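Local structure of chromosomal replication initiator protein DnaA (1L8Q) at residues K7-L10 / E11-I14; D167-T170 / R171-I175; K176-L179 / K180-N183. The protein binds ATP and ADP through its AAA+ domain and probably initiates chromosomal replication by assembling, in its ATP-bound form, on the origin of replication. All coordinates share one frame; numbering follows the deposited sequence.

Contact 1. Residues K7-L10 / E11-I14. With ADP (adenosine-5'-diphosphate), chain C.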
ATOM      1  N   LYS A   7       1.928   6.542  19.211  1.00 32.45           N
ATOM      2  CA  LYS A   7       1.678   5.095  19.124  1.00 31.97           C
ATOM      3  C   LYS A   7       2.746   4.294  18.356  1.00 31.21           C
ATOM      4  O   LYS A   7       2.886   3.100  18.561  1.00 31.00           O
ATOM      5  CB  LYS A   7       0.284   4.807  18.553  1.00 32.12           C
ATOM      6  CG  LYS A   7       0.234   4.677  17.038  1.00 33.95           C
ATOM      7  CD  LYS A   7      -1.195   4.483  16.522  1.00 36.30           C
ATOM      8  CE  LYS A   7      -1.230   4.476  14.982  1.00 38.68           C
ATOM      9  NZ  LYS A   7      -2.599   4.218  14.433  1.00 39.74           N
ATOM     10  N   TYR A   8       3.487   4.954  17.473  1.00 30.44           N
ATOM     11  CA  TYR A   8       4.530   4.280  16.703  1.00 29.55           C
ATOM     12  C   TYR A   8       5.839   4.335  17.460  1.00 28.87           C
ATOM     13  O   TYR A   8       6.345   5.424  17.718  1.00 28.87           O
ATOM     14  CB  TYR A   8       4.746   4.989  15.372  1.00 29.35           C
ATOM     15  CG  TYR A   8       3.549   5.086  14.454  1.00 29.20           C
ATOM     16  CD1 TYR A   8       3.032   3.962  13.829  1.00 28.23           C
ATOM     17  CD2 TYR A   8       2.984   6.321  14.153  1.00 28.47           C
ATOM     18  CE1 TYR A   8       1.969   4.066  12.952  1.00 28.08           C
ATOM     19  CE2 TYR A   8       1.929   6.432  13.283  1.00 27.53           C
ATOM     20  CZ  TYR A   8       1.426   5.308  12.681  1.00 27.91           C
ATOM     21  OH  TYR A   8       0.367   5.419  11.813  1.00 27.99           O
ATOM     22  N   THR A   9       6.414   3.186  17.800  1.00 27.94           N
ATOM     23  CA  THR A   9       7.716   3.209  18.449  1.00 27.70           C
ATOM     24  C   THR A   9       8.669   2.150  17.936  1.00 27.68           C
ATOM     25  O   THR A   9       8.251   1.118  17.409  1.00 27.74           O
ATOM     26  CB  THR A   9       7.592   3.089  19.981  1.00 28.15           C
ATOM     27  OG1 THR A   9       7.554   1.701  20.363  1.00 28.13           O
ATOM     28  CG2 THR A   9       6.253   3.662  20.482  1.00 27.63           C
ATOM     29  N   LEU A  10       9.961   2.408  18.108  1.00 27.55           N
ATOM     30  CA  LEU A  10      10.981   1.458  17.732  1.00 27.44           C
ATOM     31  C   LEU A  10      10.796   0.244  18.592  1.00 27.71           C
ATOM     32  O   LEU A  10      11.216  -0.845  18.255  1.00 28.03           O
ATOM     33  CB  LEU A  10      12.370   2.029  17.989  1.00 27.19           C
ATOM     34  CG  LEU A  10      12.997   2.926  16.935  1.00 27.76           C
ATOM     35  CD1 LEU A  10      12.634   2.454  15.549  1.00 27.64           C
ATOM     36  CD2 LEU A  10      12.526   4.321  17.138  1.00 31.45           C
ATOM     37  N   GLU A  11      10.179   0.445  19.737  1.00 28.45           N
ATOM     38  CA  GLU A  11       9.994  -0.642  20.672  1.00 29.03           C
ATOM     39  C   GLU A  11       8.839  -1.573  20.265  1.00 28.47           C
ATOM     40  O   GLU A  11       8.883  -2.774  20.538  1.00 28.01           O
ATOM     41  CB  GLU A  11       9.836  -0.102  22.098  1.00 29.74           C
ATOM     42  CG  GLU A  11      10.818   1.028  22.433  1.00 32.28           C
ATOM     43  CD  GLU A  11      10.135   2.381  22.674  1.00 35.88           C
ATOM     44  OE1 GLU A  11       9.448   2.541  23.728  1.00 36.27           O
ATOM     45  OE2 GLU A  11      10.308   3.295  21.825  1.00 37.05           O
ATOM     46  N   ASN A  12       7.817  -1.029  19.603  1.00 27.87           N
ATOM     47  CA  ASN A  12       6.749  -1.884  19.093  1.00 27.47           C
ATOM     48  C   ASN A  12       6.853  -2.165  17.607  1.00 27.10           C
ATOM     49  O   ASN A  12       5.890  -2.594  16.983  1.00 27.30           O
ATOM     50  CB  ASN A  12       5.336  -1.413  19.489  1.00 27.53           C
ATOM     51  CG  ASN A  12       5.058   0.038  19.120  1.00 28.61           C
ATOM     52  OD1 ASN A  12       4.403   0.751  19.876  1.00 28.06           O
ATOM     53  ND2 ASN A  12       5.542   0.476  17.948  1.00 30.41           N
ATOM     54  N   PHE A  13       8.023  -1.905  17.038  1.00 26.65           N
ATOM     55  CA  PHE A  13       8.285  -2.306  15.667  1.00 26.09           C
ATOM     56  C   PHE A  13       8.831  -3.716  15.739  1.00 25.84           C
ATOM     57  O   PHE A  13       9.889  -3.947  16.334  1.00 25.87           O
ATOM     58  CB  PHE A  13       9.310  -1.380  15.008  1.00 26.20           C
ATOM     59  CG  PHE A  13       9.458  -1.582  13.513  1.00 25.56           C
ATOM     60  CD1 PHE A  13       8.613  -0.930  12.620  1.00 24.43           C
ATOM     61  CD2 PHE A  13      10.460  -2.396  13.003  1.00 24.54           C
ATOM     62  CE1 PHE A  13       8.761  -1.106  11.248  1.00 24.44           C
ATOM     63  CE2 PHE A  13      10.614  -2.566  11.638  1.00 24.04           C
ATOM     64  CZ  PHE A  13       9.765  -1.922  10.762  1.00 23.92           C
ATOM     65  N   ILE A  14       8.091  -4.671  15.191  1.00 25.10           N
ATOM     66  CA  ILE A  14       8.568  -6.044  15.153  1.00 24.54           C
ATOM     67  C   ILE A  14       9.556  -6.218  14.002  1.00 24.16           C
ATOM     68  O   ILE A  14       9.340  -5.720  12.909  1.00 23.97           O
ATOM     69  CB  ILE A  14       7.392  -7.030  15.022  1.00 24.49           C
ATOM     70  CG1 ILE A  14       6.347  -6.741  16.100  1.00 24.21           C
ATOM     71  CG2 ILE A  14       7.882  -8.473  15.133  1.00 23.61           C
ATOM     72  CD1 ILE A  14       5.179  -7.693  16.093  1.00 22.16           C
TER
HETATM   73  PB  ADP C 400       3.294   2.140   5.317  1.00 22.20           P
HETATM   74  O1B ADP C 400       3.617   3.525   5.899  1.00 19.51           O
HETATM   75  O2B ADP C 400       4.468   1.438   4.699  1.00 21.62           O
HETATM   76  O3B ADP C 400       2.048   2.116   4.488  1.00 20.55           O
HETATM   77  PA  ADP C 400       2.708   1.896   7.984  1.00 22.36           P
HETATM   78  O1A ADP C 400       4.002   2.376   8.616  1.00 23.39           O
HETATM   79  O2A ADP C 400       1.692   3.009   7.792  1.00 20.72           O
HETATM   80  O3A ADP C 400       2.975   1.224   6.565  1.00 20.41           O
HETATM   81  O5' ADP C 400       2.109   0.692   8.836  1.00 21.50           O
HETATM   82  C5' ADP C 400       0.856   0.123   8.501  1.00 21.08           C
HETATM   83  C4' ADP C 400       0.342  -0.510   9.770  1.00 20.95           C
HETATM   84  O4' ADP C 400       1.036  -1.747  10.027  1.00 20.73           O
HETATM   85  C3' ADP C 400       0.651   0.395  10.942  1.00 20.11           C
HETATM   86  O3' ADP C 400      -0.411   0.193  11.864  1.00 24.08           O
HETATM   87  C2' ADP C 400       1.940  -0.179  11.487  1.00 19.34           C
HETATM   88  O2' ADP C 400       2.211   0.087  12.853  1.00 14.03           O
HETATM   89  C1' ADP C 400       1.782  -1.654  11.242  1.00 20.09           C
HETATM   90  N9  ADP C 400       3.131  -2.208  11.065  1.00 23.14           N
HETATM   91  C8  ADP C 400       3.897  -2.117   9.952  1.00 23.98           C
HETATM   92  N7  ADP C 400       5.095  -2.746  10.153  1.00 25.13           N
HETATM   93  C5  ADP C 400       5.100  -3.219  11.404  1.00 24.21           C
HETATM   94  C6  ADP C 400       6.042  -3.968  12.248  1.00 23.56           C
HETATM   95  N6  ADP C 400       7.247  -4.342  11.790  1.00 23.63           N
HETATM   96  N1  ADP C 400       5.665  -4.269  13.496  1.00 25.50           N
HETATM   97  C2  ADP C 400       4.458  -3.914  13.983  1.00 24.49           C
HETATM   98  N3  ADP C 400       3.553  -3.232  13.258  1.00 24.82           N
HETATM   99  C4  ADP C 400       3.813  -2.865  11.999  1.00 24.18           C
HETATM  100  O   HOH W   1      11.650  -3.603  18.105  1.00 14.70           O
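T9 and N12 face each other round a tight turn of the chain, their side chains crossing at about a right angle. The threonine is bent back on the backbone that follows it: with chi1 at 87°, OG1 lies between its own N and carbonyl carbon and points at two amides. N12 N donates to OG1 at 2.8 Å, and E11 N gives a weak bond to the same oxygen, as in an ST turn. Threonine suits the place because its short side chain can turn the hydroxyl back onto the amides two and three residues ahead. The exposed E11 bends at chi2 and lays its carboxylate beside T9, OE2 standing 3.3 Å from T9 CB. A water ties the turn together by donating to both L10 O and F13 O. Beyond the turn the chain reads the adenine of ADP. I14 N donates to N1 at 3.0 Å, and N6 donates to I14 O at 2.7 Å, so the N-H and C=O of one residue match the acceptor and donor of the adenine's Watson-Crick edge. F13 sets a ring face against the same amino group, with N6 3.5 Å above the ring plane and over its centre, while Y8 turns an edge to the ribose, CE1 lying 4.0 Å from O2'. With an alanine in place of F13, the adenine amino group would probably lose the aromatic face it rests against, leaving a gap between base and turn. Helix 50-63 backs this loop: H52 meets the Y8 and F13 rings edge-to-face, donates to T9 O and also bonds ADP, while L10 packs on A56 and E60. I14 packs against K173, I174 and E177 of helix 168-181, and helix 20-31 follows along the chain.

Contact 2. Residues D167-T170 / R171-I175. With ADP (adenosine-5'-diphosphate), chain C.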
ATOM      1  N   ASP A 167       7.495  -9.338   5.757  1.00 25.25           N
ATOM      2  CA  ASP A 167       7.580 -10.748   5.459  1.00 25.25           C
ATOM      3  C   ASP A 167       6.616 -11.616   6.282  1.00 25.12           C
ATOM      4  O   ASP A 167       6.043 -11.168   7.271  1.00 25.23           O
ATOM      5  CB  ASP A 167       9.026 -11.237   5.619  1.00 25.61           C
ATOM      6  CG  ASP A 167       9.447 -11.424   7.091  1.00 26.85           C
ATOM      7  OD1 ASP A 167       8.649 -11.158   8.008  1.00 28.76           O
ATOM      8  OD2 ASP A 167      10.572 -11.850   7.419  1.00 28.87           O
ATOM      9  N   ASN A 168       6.462 -12.870   5.869  1.00 24.81           N
ATOM     10  CA  ASN A 168       5.534 -13.798   6.524  1.00 24.34           C
ATOM     11  C   ASN A 168       5.796 -14.006   8.016  1.00 24.17           C
ATOM     12  O   ASN A 168       4.879 -14.002   8.818  1.00 23.65           O
ATOM     13  CB  ASN A 168       5.521 -15.160   5.804  1.00 24.21           C
ATOM     14  CG  ASN A 168       4.897 -15.089   4.409  1.00 23.49           C
ATOM     15  OD1 ASN A 168       3.936 -14.370   4.179  1.00 22.87           O
ATOM     16  ND2 ASN A 168       5.454 -15.843   3.479  1.00 24.40           N
ATOM     17  N   LYS A 169       7.046 -14.197   8.392  1.00 24.61           N
ATOM     18  CA  LYS A 169       7.348 -14.393   9.799  1.00 24.83           C
ATOM     19  C   LYS A 169       6.887 -13.183  10.599  1.00 24.44           C
ATOM     20  O   LYS A 169       6.430 -13.319  11.733  1.00 24.44           O
ATOM     21  CB  LYS A 169       8.836 -14.655  10.024  1.00 25.14           C
ATOM     22  CG  LYS A 169       9.162 -15.063  11.459  1.00 27.56           C
ATOM     23  CD  LYS A 169      10.643 -15.449  11.653  1.00 31.08           C
ATOM     24  CE  LYS A 169      10.826 -16.378  12.894  1.00 32.44           C
ATOM     25  NZ  LYS A 169      10.900 -15.665  14.223  1.00 31.53           N
ATOM     26  N   THR A 170       6.969 -12.006   9.985  1.00 23.96           N
ATOM     27  CA  THR A 170       6.586 -10.768  10.647  1.00 23.46           C
ATOM     28  C   THR A 170       5.056 -10.597  10.774  1.00 23.48           C
ATOM     29  O   THR A 170       4.553 -10.335  11.864  1.00 22.96           O
ATOM     30  CB  THR A 170       7.267  -9.575   9.956  1.00 23.37           C
ATOM     31  OG1 THR A 170       8.678  -9.643  10.198  1.00 22.93           O
ATOM     32  CG2 THR A 170       6.875  -8.271  10.601  1.00 23.45           C
ATOM     33  N   ARG A 171       4.324 -10.754   9.674  1.00 23.60           N
ATOM     34  CA  ARG A 171       2.865 -10.682   9.732  1.00 24.75           C
ATOM     35  C   ARG A 171       2.368 -11.605  10.835  1.00 24.81           C
ATOM     36  O   ARG A 171       1.552 -11.232  11.665  1.00 24.81           O
ATOM     37  CB  ARG A 171       2.242 -11.143   8.415  1.00 25.01           C
ATOM     38  CG  ARG A 171       1.992 -10.051   7.422  1.00 28.29           C
ATOM     39  CD  ARG A 171       1.071 -10.441   6.273  1.00 31.87           C
ATOM     40  NE  ARG A 171       1.647 -11.514   5.471  1.00 33.51           N
ATOM     41  CZ  ARG A 171       1.005 -12.632   5.184  1.00 33.68           C
ATOM     42  NH1 ARG A 171      -0.237 -12.809   5.628  1.00 33.42           N
ATOM     43  NH2 ARG A 171       1.595 -13.570   4.459  1.00 32.22           N
ATOM     44  N   PHE A 172       2.874 -12.827  10.814  1.00 24.74           N
ATOM     45  CA  PHE A 172       2.537 -13.816  11.798  1.00 24.99           C
ATOM     46  C   PHE A 172       2.602 -13.228  13.206  1.00 25.25           C
ATOM     47  O   PHE A 172       1.617 -13.271  13.948  1.00 25.44           O
ATOM     48  CB  PHE A 172       3.480 -15.014  11.663  1.00 25.06           C
ATOM     49  CG  PHE A 172       3.263 -16.084  12.679  1.00 24.16           C
ATOM     50  CD1 PHE A 172       2.099 -16.825  12.684  1.00 25.05           C
ATOM     51  CD2 PHE A 172       4.243 -16.373  13.615  1.00 25.98           C
ATOM     52  CE1 PHE A 172       1.895 -17.844  13.634  1.00 26.38           C
ATOM     53  CE2 PHE A 172       4.060 -17.384  14.571  1.00 26.87           C
ATOM     54  CZ  PHE A 172       2.878 -18.123  14.578  1.00 26.04           C
ATOM     55  N   LYS A 173       3.753 -12.684  13.580  1.00 25.05           N
ATOM     56  CA  LYS A 173       3.878 -12.095  14.903  1.00 24.90           C
ATOM     57  C   LYS A 173       2.860 -10.960  15.071  1.00 24.92           C
ATOM     58  O   LYS A 173       2.192 -10.861  16.111  1.00 24.88           O
ATOM     59  CB  LYS A 173       5.305 -11.614  15.159  1.00 24.80           C
ATOM     60  CG  LYS A 173       6.332 -12.732  15.090  1.00 24.84           C
ATOM     61  CD  LYS A 173       7.666 -12.309  15.643  1.00 25.10           C
ATOM     62  CE  LYS A 173       8.722 -13.356  15.377  1.00 25.12           C
ATOM     63  NZ  LYS A 173      10.088 -12.833  15.691  1.00 26.06           N
ATOM     64  N   ILE A 174       2.720 -10.122  14.046  1.00 24.50           N
ATOM     65  CA  ILE A 174       1.766  -9.033  14.123  1.00 24.21           C
ATOM     66  C   ILE A 174       0.355  -9.606  14.350  1.00 24.66           C
ATOM     67  O   ILE A 174      -0.365  -9.217  15.283  1.00 24.22           O
ATOM     68  CB  ILE A 174       1.841  -8.157  12.876  1.00 23.63           C
ATOM     69  CG1 ILE A 174       3.132  -7.339  12.900  1.00 23.54           C
ATOM     70  CG2 ILE A 174       0.652  -7.229  12.816  1.00 23.14           C
ATOM     71  CD1 ILE A 174       3.337  -6.452  11.666  1.00 23.31           C
ATOM     72  N   ILE A 175      -0.015 -10.567  13.529  1.00 24.78           N
ATOM     73  CA  ILE A 175      -1.316 -11.186  13.661  1.00 25.25           C
ATOM     74  C   ILE A 175      -1.586 -11.620  15.099  1.00 25.78           C
ATOM     75  O   ILE A 175      -2.682 -11.428  15.621  1.00 26.38           O
ATOM     76  CB  ILE A 175      -1.439 -12.357  12.686  1.00 25.22           C
ATOM     77  CG1 ILE A 175      -1.712 -11.829  11.268  1.00 25.29           C
ATOM     78  CG2 ILE A 175      -2.520 -13.288  13.115  1.00 24.93           C
ATOM     79  CD1 ILE A 175      -1.473 -12.863  10.168  1.00 25.68           C
TER
HETATM   80  PB  ADP C 400       3.294   2.140   5.317  1.00 22.20           P
HETATM   81  O1B ADP C 400       3.617   3.525   5.899  1.00 19.51           O
HETATM   82  O2B ADP C 400       4.468   1.438   4.699  1.00 21.62           O
HETATM   83  O3B ADP C 400       2.048   2.116   4.488  1.00 20.55           O
HETATM   84  PA  ADP C 400       2.708   1.896   7.984  1.00 22.36           P
HETATM   85  O1A ADP C 400       4.002   2.376   8.616  1.00 23.39           O
HETATM   86  O2A ADP C 400       1.692   3.009   7.792  1.00 20.72           O
HETATM   87  O3A ADP C 400       2.975   1.224   6.565  1.00 20.41           O
HETATM   88  O5' ADP C 400       2.109   0.692   8.836  1.00 21.50           O
HETATM   89  C5' ADP C 400       0.856   0.123   8.501  1.00 21.08           C
HETATM   90  C4' ADP C 400       0.342  -0.510   9.770  1.00 20.95           C
HETATM   91  O4' ADP C 400       1.036  -1.747  10.027  1.00 20.73           O
HETATM   92  C3' ADP C 400       0.651   0.395  10.942  1.00 20.11           C
HETATM   93  O3' ADP C 400      -0.411   0.193  11.864  1.00 24.08           O
HETATM   94  C2' ADP C 400       1.940  -0.179  11.487  1.00 19.34           C
HETATM   95  O2' ADP C 400       2.211   0.087  12.853  1.00 14.03           O
HETATM   96  C1' ADP C 400       1.782  -1.654  11.242  1.00 20.09           C
HETATM   97  N9  ADP C 400       3.131  -2.208  11.065  1.00 23.14           N
HETATM   98  C8  ADP C 400       3.897  -2.117   9.952  1.00 23.98           C
HETATM   99  N7  ADP C 400       5.095  -2.746  10.153  1.00 25.13           N
HETATM  100  C5  ADP C 400       5.100  -3.219  11.404  1.00 24.21           C
HETATM  101  C6  ADP C 400       6.042  -3.968  12.248  1.00 23.56           C
HETATM  102  N6  ADP C 400       7.247  -4.342  11.790  1.00 23.63           N
HETATM  103  N1  ADP C 400       5.665  -4.269  13.496  1.00 25.50           N
HETATM  104  C2  ADP C 400       4.458  -3.914  13.983  1.00 24.49           C
HETATM  105  N3  ADP C 400       3.553  -3.232  13.258  1.00 24.82           N
HETATM  106  C4  ADP C 400       3.813  -2.865  11.999  1.00 24.18           C
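N168 and R171 extend alongside each other from the first turn of helix 168-181. NH2 of R171 donates to N168 OD1, which comes in at the edge of the guanidinium with the amide and guanidinium planes 73° apart; the modelled length is very short and deserves little weight. The other terminal nitrogen, NH1, is taken by the carbonyl of L195, so the arginine joins this turn to helix 188-197. Along the backbone R171 N donates to D167 O at 3.0 Å, F172 N to N168 O at 3.1 Å and I174 N to T170 O at 2.9 Å; K173 N makes a weak bond to K169 O. In the first turn the amide of T170 is capped by D167 OD1, with a weak bond to D167 O besides; OD1 also receives T170 OG1, although its exact place is doubtful. K169 and K173 bring their ammonium groups together, NZ to NZ 3.3 Å, a pair of like charges that probably repel. I174, branched and apolar, sets CD1 3.6 Å from N3 of the adenine. An aspartate N-cap thus opens the first helix of the helical lid of the AAA+ fold, here packed beside the adenine.

Contact 3. Residues K176-L179 / K180-N183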
ATOM      1  N   LYS A 176      -0.593 -12.208  15.751  1.00 26.33           N
ATOM      2  CA  LYS A 176      -0.761 -12.590  17.139  1.00 26.45           C
ATOM      3  C   LYS A 176      -1.018 -11.366  17.981  1.00 26.51           C
ATOM      4  O   LYS A 176      -1.904 -11.380  18.820  1.00 27.24           O
ATOM      5  CB  LYS A 176       0.466 -13.288  17.675  1.00 26.76           C
ATOM      6  CG  LYS A 176       0.583 -14.773  17.355  1.00 27.92           C
ATOM      7  CD  LYS A 176       2.048 -15.164  17.504  1.00 31.23           C
ATOM      8  CE  LYS A 176       2.251 -16.643  17.618  1.00 33.59           C
ATOM      9  NZ  LYS A 176       3.672 -16.943  17.993  1.00 33.25           N
ATOM     10  N   GLU A 177      -0.248 -10.302  17.778  1.00 26.34           N
ATOM     11  CA  GLU A 177      -0.465  -9.095  18.582  1.00 26.36           C
ATOM     12  C   GLU A 177      -1.885  -8.581  18.381  1.00 25.62           C
ATOM     13  O   GLU A 177      -2.574  -8.298  19.340  1.00 25.42           O
ATOM     14  CB  GLU A 177       0.613  -8.002  18.339  1.00 26.62           C
ATOM     15  CG  GLU A 177       1.730  -7.978  19.405  1.00 29.00           C
ATOM     16  CD  GLU A 177       3.001  -7.190  18.995  1.00 33.36           C
ATOM     17  OE1 GLU A 177       2.887  -6.098  18.355  1.00 34.65           O
ATOM     18  OE2 GLU A 177       4.131  -7.653  19.338  1.00 33.22           O
ATOM     19  N   LYS A 178      -2.330  -8.535  17.130  1.00 25.43           N
ATOM     20  CA  LYS A 178      -3.654  -8.015  16.782  1.00 25.14           C
ATOM     21  C   LYS A 178      -4.779  -8.815  17.422  1.00 25.21           C
ATOM     22  O   LYS A 178      -5.747  -8.254  17.948  1.00 24.82           O
ATOM     23  CB  LYS A 178      -3.830  -7.980  15.265  1.00 25.01           C
ATOM     24  CG  LYS A 178      -3.058  -6.863  14.593  1.00 25.20           C
ATOM     25  CD  LYS A 178      -3.374  -5.544  15.250  1.00 25.47           C
ATOM     26  CE  LYS A 178      -2.504  -4.435  14.724  1.00 23.86           C
ATOM     27  NZ  LYS A 178      -3.081  -3.125  15.083  1.00 22.97           N
ATOM     28  N   LEU A 179      -4.660 -10.131  17.379  1.00 25.43           N
ATOM     29  CA  LEU A 179      -5.658 -10.972  18.004  1.00 25.67           C
ATOM     30  C   LEU A 179      -5.785 -10.685  19.517  1.00 26.04           C
ATOM     31  O   LEU A 179      -6.888 -10.675  20.045  1.00 26.42           O
ATOM     32  CB  LEU A 179      -5.389 -12.448  17.713  1.00 25.57           C
ATOM     33  CG  LEU A 179      -5.716 -12.884  16.270  1.00 25.82           C
ATOM     34  CD1 LEU A 179      -5.242 -14.306  16.020  1.00 26.74           C
ATOM     35  CD2 LEU A 179      -7.212 -12.743  15.924  1.00 21.92           C
ATOM     36  N   LYS A 180      -4.673 -10.435  20.207  1.00 26.34           N
ATOM     37  CA  LYS A 180      -4.741 -10.001  21.605  1.00 26.85           C
ATOM     38  C   LYS A 180      -5.328  -8.595  21.733  1.00 26.82           C
ATOM     39  O   LYS A 180      -6.064  -8.328  22.667  1.00 26.96           O
ATOM     40  CB  LYS A 180      -3.372 -10.018  22.255  1.00 27.56           C
ATOM     41  CG  LYS A 180      -2.917 -11.368  22.743  1.00 30.06           C
ATOM     42  CD  LYS A 180      -1.395 -11.504  22.595  1.00 34.54           C
ATOM     43  CE  LYS A 180      -0.909 -12.872  23.084  1.00 37.84           C
ATOM     44  NZ  LYS A 180       0.470 -13.174  22.559  1.00 41.59           N
ATOM     45  N   GLU A 181      -4.987  -7.695  20.806  1.00 26.73           N
ATOM     46  CA  GLU A 181      -5.549  -6.338  20.813  1.00 27.13           C
ATOM     47  C   GLU A 181      -7.074  -6.380  20.790  1.00 26.78           C
ATOM     48  O   GLU A 181      -7.735  -5.678  21.538  1.00 26.29           O
ATOM     49  CB  GLU A 181      -5.095  -5.550  19.582  1.00 27.47           C
ATOM     50  CG  GLU A 181      -4.050  -4.499  19.825  1.00 29.34           C
ATOM     51  CD  GLU A 181      -3.991  -3.471  18.703  1.00 31.76           C
ATOM     52  OE1 GLU A 181      -4.891  -2.604  18.652  1.00 30.52           O
ATOM     53  OE2 GLU A 181      -3.030  -3.518  17.891  1.00 33.54           O
ATOM     54  N   PHE A 182      -7.620  -7.197  19.901  1.00 26.47           N
ATOM     55  CA  PHE A 182      -9.051  -7.219  19.682  1.00 26.59           C
ATOM     56  C   PHE A 182      -9.763  -8.365  20.406  1.00 26.75           C
ATOM     57  O   PHE A 182     -10.910  -8.709  20.103  1.00 26.18           O
ATOM     58  CB  PHE A 182      -9.356  -7.162  18.179  1.00 26.29           C
ATOM     59  CG  PHE A 182      -8.931  -5.883  17.546  1.00 27.05           C
ATOM     60  CD1 PHE A 182      -9.725  -4.741  17.653  1.00 28.48           C
ATOM     61  CD2 PHE A 182      -7.698  -5.782  16.905  1.00 26.75           C
ATOM     62  CE1 PHE A 182      -9.302  -3.521  17.094  1.00 28.93           C
ATOM     63  CE2 PHE A 182      -7.283  -4.584  16.343  1.00 26.14           C
ATOM     64  CZ  PHE A 182      -8.082  -3.453  16.435  1.00 26.75           C
ATOM     65  N   ASN A 183      -9.085  -8.912  21.406  1.00 27.15           N
ATOM     66  CA  ASN A 183      -9.657  -9.945  22.243  1.00 27.59           C
ATOM     67  C   ASN A 183     -10.158 -11.166  21.482  1.00 28.30           C
ATOM     68  O   ASN A 183     -11.320 -11.565  21.604  1.00 28.69           O
ATOM     69  CB  ASN A 183     -10.764  -9.381  23.120  1.00 27.48           C
ATOM     70  CG  ASN A 183     -11.322 -10.427  24.096  1.00 28.79           C
ATOM     71  OD1 ASN A 183     -10.579 -11.259  24.599  1.00 30.08           O
ATOM     72  ND2 ASN A 183     -12.639 -10.396  24.341  1.00 27.70           N
TER
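A Schellman motif closes helix 168-181, and in its last turn the side chains of K178 and E181 leave the helix together, one flanking the other. They form a salt bridge, K178 NZ donating to E181 OE2 at 2.8 Å. The lysine meets that oxygen on its syn side but 32° out of the carboxylate plane. K178 bends at chi2 (-52°), which brings CD as well as NZ close to the glutamate. NZ has a second carboxylate partner in E205 of helix 201-214, so one ammonium group links two helices; a long, flexible lysine is well suited to that span. Its methylenes meet the F182 ring, CD lying 4.2 Å from CE2, while the ring turns an edge to K178 O, with CD2 at 3.3 Å. That carbonyl is already engaged, for F182 N donates to it at 2.9 Å. The preceding amides do the same, E181 N donating to E177 O at 2.9 Å and K180 N to K176 O at 3.2 Å. F182 is the first residue to leave helical geometry, and N183, with a positive phi of 56°, is the C-prime residue of the Schellman motif. There L184 N turns back to L179 O and N183 N makes a weak bond to K180 O. Asparagine tolerates positive phi better than most residues, which fits it to this reversal. A lysine near a helix C-terminus, such as the exposed K180, is likely to interact favourably with the carbonyl ends there. L179, buried and apolar, packs on V190, I191 and L194 of helix 188-197, whereas F182 meets helix 201-214, its ring on I208 and its carbonyl accepting from K212.

Overall arrangement
The three contacts follow one another along the chain, all within the AAA+ region. Contact 1 is a loop ahead of helix 20-31; contacts 2 and 3 are the start and the end of helix 168-181, which comes after strand 160-163 at one edge of the parallel sheet. Their centres lie about 14 Å (contacts 1 and 2), 16 Å (1 and 3) and 13 Å (2 and 3) apart. I14 of contact 1 bridges to both contacts on the helix. ADP touches both contacts 1 and 2, and thus sits between the N-terminal loop and the helical lid, an arrangement consistent with nucleotide state being communicated between these parts.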